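Long-range contact in glucokinase (Streptomyces griseus, PDB 3VGL), which probably phosphorylates D-glucose with ATP to give glucose 6-phosphate and ADP, as a zinc-containing sugar kinase of the ROK family: residues G2-G10 with G302-R311. Sequence-based numbering, arbitrary orientation.
Sequences GLTIGVDIG and GLVGAADLAR. With ANP (phosphoaminophosphonic acid-adenylate ester), chain E.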
# COMPACT_ATOMS: atom_id res chain seq x y z
N GLY A 2 40.53 22.26 22.51
CA GLY A 2 41.56 21.21 22.25
C GLY A 2 41.02 20.17 21.29
O GLY A 2 40.12 20.45 20.49
N LEU A 3 41.58 18.96 21.37
CA LEU A 3 41.15 17.86 20.52
C LEU A 3 40.23 16.92 21.28
O LEU A 3 40.43 16.64 22.45
CB LEU A 3 42.37 17.06 20.05
CG LEU A 3 43.48 17.87 19.38
CD1 LEU A 3 44.63 16.94 19.10
CD2 LEU A 3 42.99 18.49 18.10
N THR A 4 39.21 16.43 20.58
CA THR A 4 38.35 15.37 21.10
C THR A 4 38.35 14.22 20.11
O THR A 4 38.84 14.36 18.98
CB THR A 4 36.91 15.88 21.26
OG1 THR A 4 36.47 16.41 20.01
CG2 THR A 4 36.85 16.97 22.33
N ILE A 5 37.82 13.08 20.53
CA ILE A 5 37.65 11.95 19.64
C ILE A 5 36.17 11.80 19.34
O ILE A 5 35.35 11.94 20.23
CB ILE A 5 38.16 10.63 20.31
CG1 ILE A 5 39.69 10.57 20.25
CG2 ILE A 5 37.53 9.38 19.65
CD1 ILE A 5 40.24 9.70 19.12
N GLY A 6 35.84 11.58 18.07
CA GLY A 6 34.47 11.17 17.70
C GLY A 6 34.48 9.69 17.34
O GLY A 6 35.41 9.21 16.68
N VAL A 7 33.46 8.94 17.78
CA VAL A 7 33.31 7.53 17.43
C VAL A 7 31.90 7.30 16.87
O VAL A 7 30.91 7.53 17.57
CB VAL A 7 33.47 6.59 18.68
CG1 VAL A 7 33.49 5.10 18.25
CG2 VAL A 7 34.73 6.93 19.46
N ASP A 8 31.81 6.88 15.61
CA ASP A 8 30.50 6.62 14.99
C ASP A 8 30.31 5.12 15.02
O ASP A 8 31.09 4.38 14.42
CB ASP A 8 30.51 7.17 13.54
CG ASP A 8 29.16 7.02 12.85
OD1 ASP A 8 28.55 5.92 12.88
OD2 ASP A 8 28.69 8.03 12.26
N ILE A 9 29.28 4.67 15.75
CA ILE A 9 28.98 3.25 15.83
C ILE A 9 27.72 2.95 15.04
O ILE A 9 26.60 3.29 15.46
CB ILE A 9 28.78 2.76 17.26
CG1 ILE A 9 30.02 3.08 18.08
CG2 ILE A 9 28.54 1.24 17.28
CD1 ILE A 9 29.71 3.46 19.50
N GLY A 10 27.92 2.32 13.89
CA GLY A 10 26.79 1.98 13.01
C GLY A 10 26.50 0.49 13.05
O GLY A 10 27.21 -0.28 13.69
N GLY A 302 29.19 11.95 10.99
CA GLY A 302 28.77 11.55 12.32
C GLY A 302 29.92 11.60 13.32
O GLY A 302 29.75 12.09 14.44
N LEU A 303 31.09 11.13 12.91
CA LEU A 303 32.21 11.14 13.86
C LEU A 303 32.67 12.57 14.13
O LEU A 303 32.99 12.92 15.26
CB LEU A 303 33.36 10.20 13.46
CG LEU A 303 34.43 10.50 12.43
CD1 LEU A 303 35.50 11.49 12.97
CD2 LEU A 303 35.12 9.22 12.03
N VAL A 304 32.65 13.41 13.09
CA VAL A 304 32.98 14.84 13.26
C VAL A 304 31.96 15.52 14.17
O VAL A 304 32.31 16.20 15.14
CB VAL A 304 33.10 15.57 11.91
CG1 VAL A 304 33.26 17.09 12.11
CG2 VAL A 304 34.29 14.98 11.10
N GLY A 305 30.67 15.35 13.87
CA GLY A 305 29.67 15.95 14.71
C GLY A 305 29.71 15.45 16.14
O GLY A 305 29.53 16.23 17.06
N ALA A 306 29.92 14.14 16.34
CA ALA A 306 29.99 13.58 17.68
C ALA A 306 31.18 14.14 18.47
O ALA A 306 31.03 14.47 19.65
CB ALA A 306 30.05 12.05 17.63
N ALA A 307 32.32 14.25 17.81
CA ALA A 307 33.52 14.89 18.39
C ALA A 307 33.19 16.31 18.83
O ALA A 307 33.54 16.73 19.94
CB ALA A 307 34.67 14.90 17.40
N ASP A 308 32.50 17.06 17.97
CA ASP A 308 32.22 18.44 18.29
C ASP A 308 31.18 18.55 19.40
O ASP A 308 31.28 19.44 20.24
CB ASP A 308 31.81 19.25 17.06
CG ASP A 308 31.82 20.74 17.33
OD1 ASP A 308 32.92 21.34 17.47
OD2 ASP A 308 30.73 21.33 17.43
N LEU A 309 30.20 17.64 19.42
CA LEU A 309 29.21 17.64 20.50
C LEU A 309 29.85 17.29 21.86
O LEU A 309 29.37 17.74 22.90
CB LEU A 309 28.01 16.72 20.16
CG LEU A 309 27.07 17.26 19.06
CD1 LEU A 309 26.18 16.15 18.53
CD2 LEU A 309 26.21 18.43 19.54
N ALA A 310 30.93 16.52 21.84
CA ALA A 310 31.68 16.22 23.07
C ALA A 310 32.36 17.49 23.59
O ALA A 310 32.41 17.71 24.79
CB ALA A 310 32.70 15.12 22.83
N ARG A 311 32.87 18.30 22.66
CA ARG A 311 33.63 19.52 22.99
C ARG A 311 32.72 20.59 23.60
O ARG A 311 33.17 21.38 24.42
CB ARG A 311 34.31 20.05 21.73
CG ARG A 311 35.28 21.21 21.92
CD ARG A 311 36.36 21.14 20.84
NE ARG A 311 35.76 20.82 19.55
CZ ARG A 311 36.32 20.06 18.60
NH1 ARG A 311 37.54 19.54 18.79
NH2 ARG A 311 35.63 19.82 17.48
PB ANP E . 26.99 2.03 9.09
O1B ANP E . 25.48 1.92 8.87
O2B ANP E . 27.62 0.90 9.85
N3B ANP E . 27.34 3.49 9.91
PA ANP E . 27.41 2.74 6.28
O1A ANP E . 28.66 2.59 5.40
O2A ANP E . 26.83 4.09 6.55
O3A ANP E . 27.72 1.96 7.66
O5' ANP E . 26.22 1.83 5.68
C5' ANP E . 26.42 0.46 5.34
C4' ANP E . 25.43 0.07 4.25
O4' ANP E . 25.52 0.99 3.16
C3' ANP E . 25.78 -1.29 3.70
O3' ANP E . 24.57 -1.85 3.19
C2' ANP E . 26.70 -0.93 2.56
O2' ANP E . 26.73 -1.93 1.57
C1' ANP E . 26.12 0.37 2.03
N9 ANP E . 27.19 1.29 1.58
C8 ANP E . 28.13 1.89 2.34
N7 ANP E . 28.94 2.68 1.56
C5 ANP E . 28.46 2.58 0.31
C6 ANP E . 28.83 3.13 -1.03
N6 ANP E . 29.87 3.98 -1.18
N1 ANP E . 28.05 2.77 -2.08
C2 ANP E . 27.00 1.92 -1.98
N3 ANP E . 26.62 1.38 -0.80
C4 ANP E . 27.31 1.68 0.32
O HOH W 1 30.86 9.10 10.84
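R311 reaches from the last turn of helix 302-311 to G2 and T4. Its CB lies 4.0 Å from T4 CG2. CG anti to the backbone N (chi1 -172°) and an extended chi2 bring CD to 3.8 Å from G2 O; the bend at chi3 then turns the guanidinium. NE makes a long, weak ion pair with E21, and T4 OG1 lies over one guanidinium face, toward its rim. NH1 donates to G2 O over 3.2 Å, with an N-H...O angle of 143° and the acceptor tilted from the guanidinium plane; V19 O takes a further bond from NH1. NH2 forms an in-plane salt bridge with the anti lone pair of D308 OD1 (3.1 Å, 166°), which together with the NH1 bonds holds the guanidinium in its orientation. A methionine in place of R311 would probably leave D308 without this charged mate and G2 O without this donor. T4 OG1 itself donates to A307 O (2.9 Å) from above the carbonyl plane, opposite the face reached by R311 N. The CA atoms come nearest at G6 and A307, 3.9 Å apart. G6 CA meets L303 O at 3.3 Å in a nearly linear CA-H...O contact; a CB on G6 would fall about 1.8 Å from that oxygen. Farther along, one water donates to D8 OD2 and accepts from L303 N. The C-terminal helix thus packs across the first strand of the N-terminal sheet, opposite helix 37-52, as in the actin-like ATPase fold; here strand 3-9 leads to G10 beside the nucleotide phosphates.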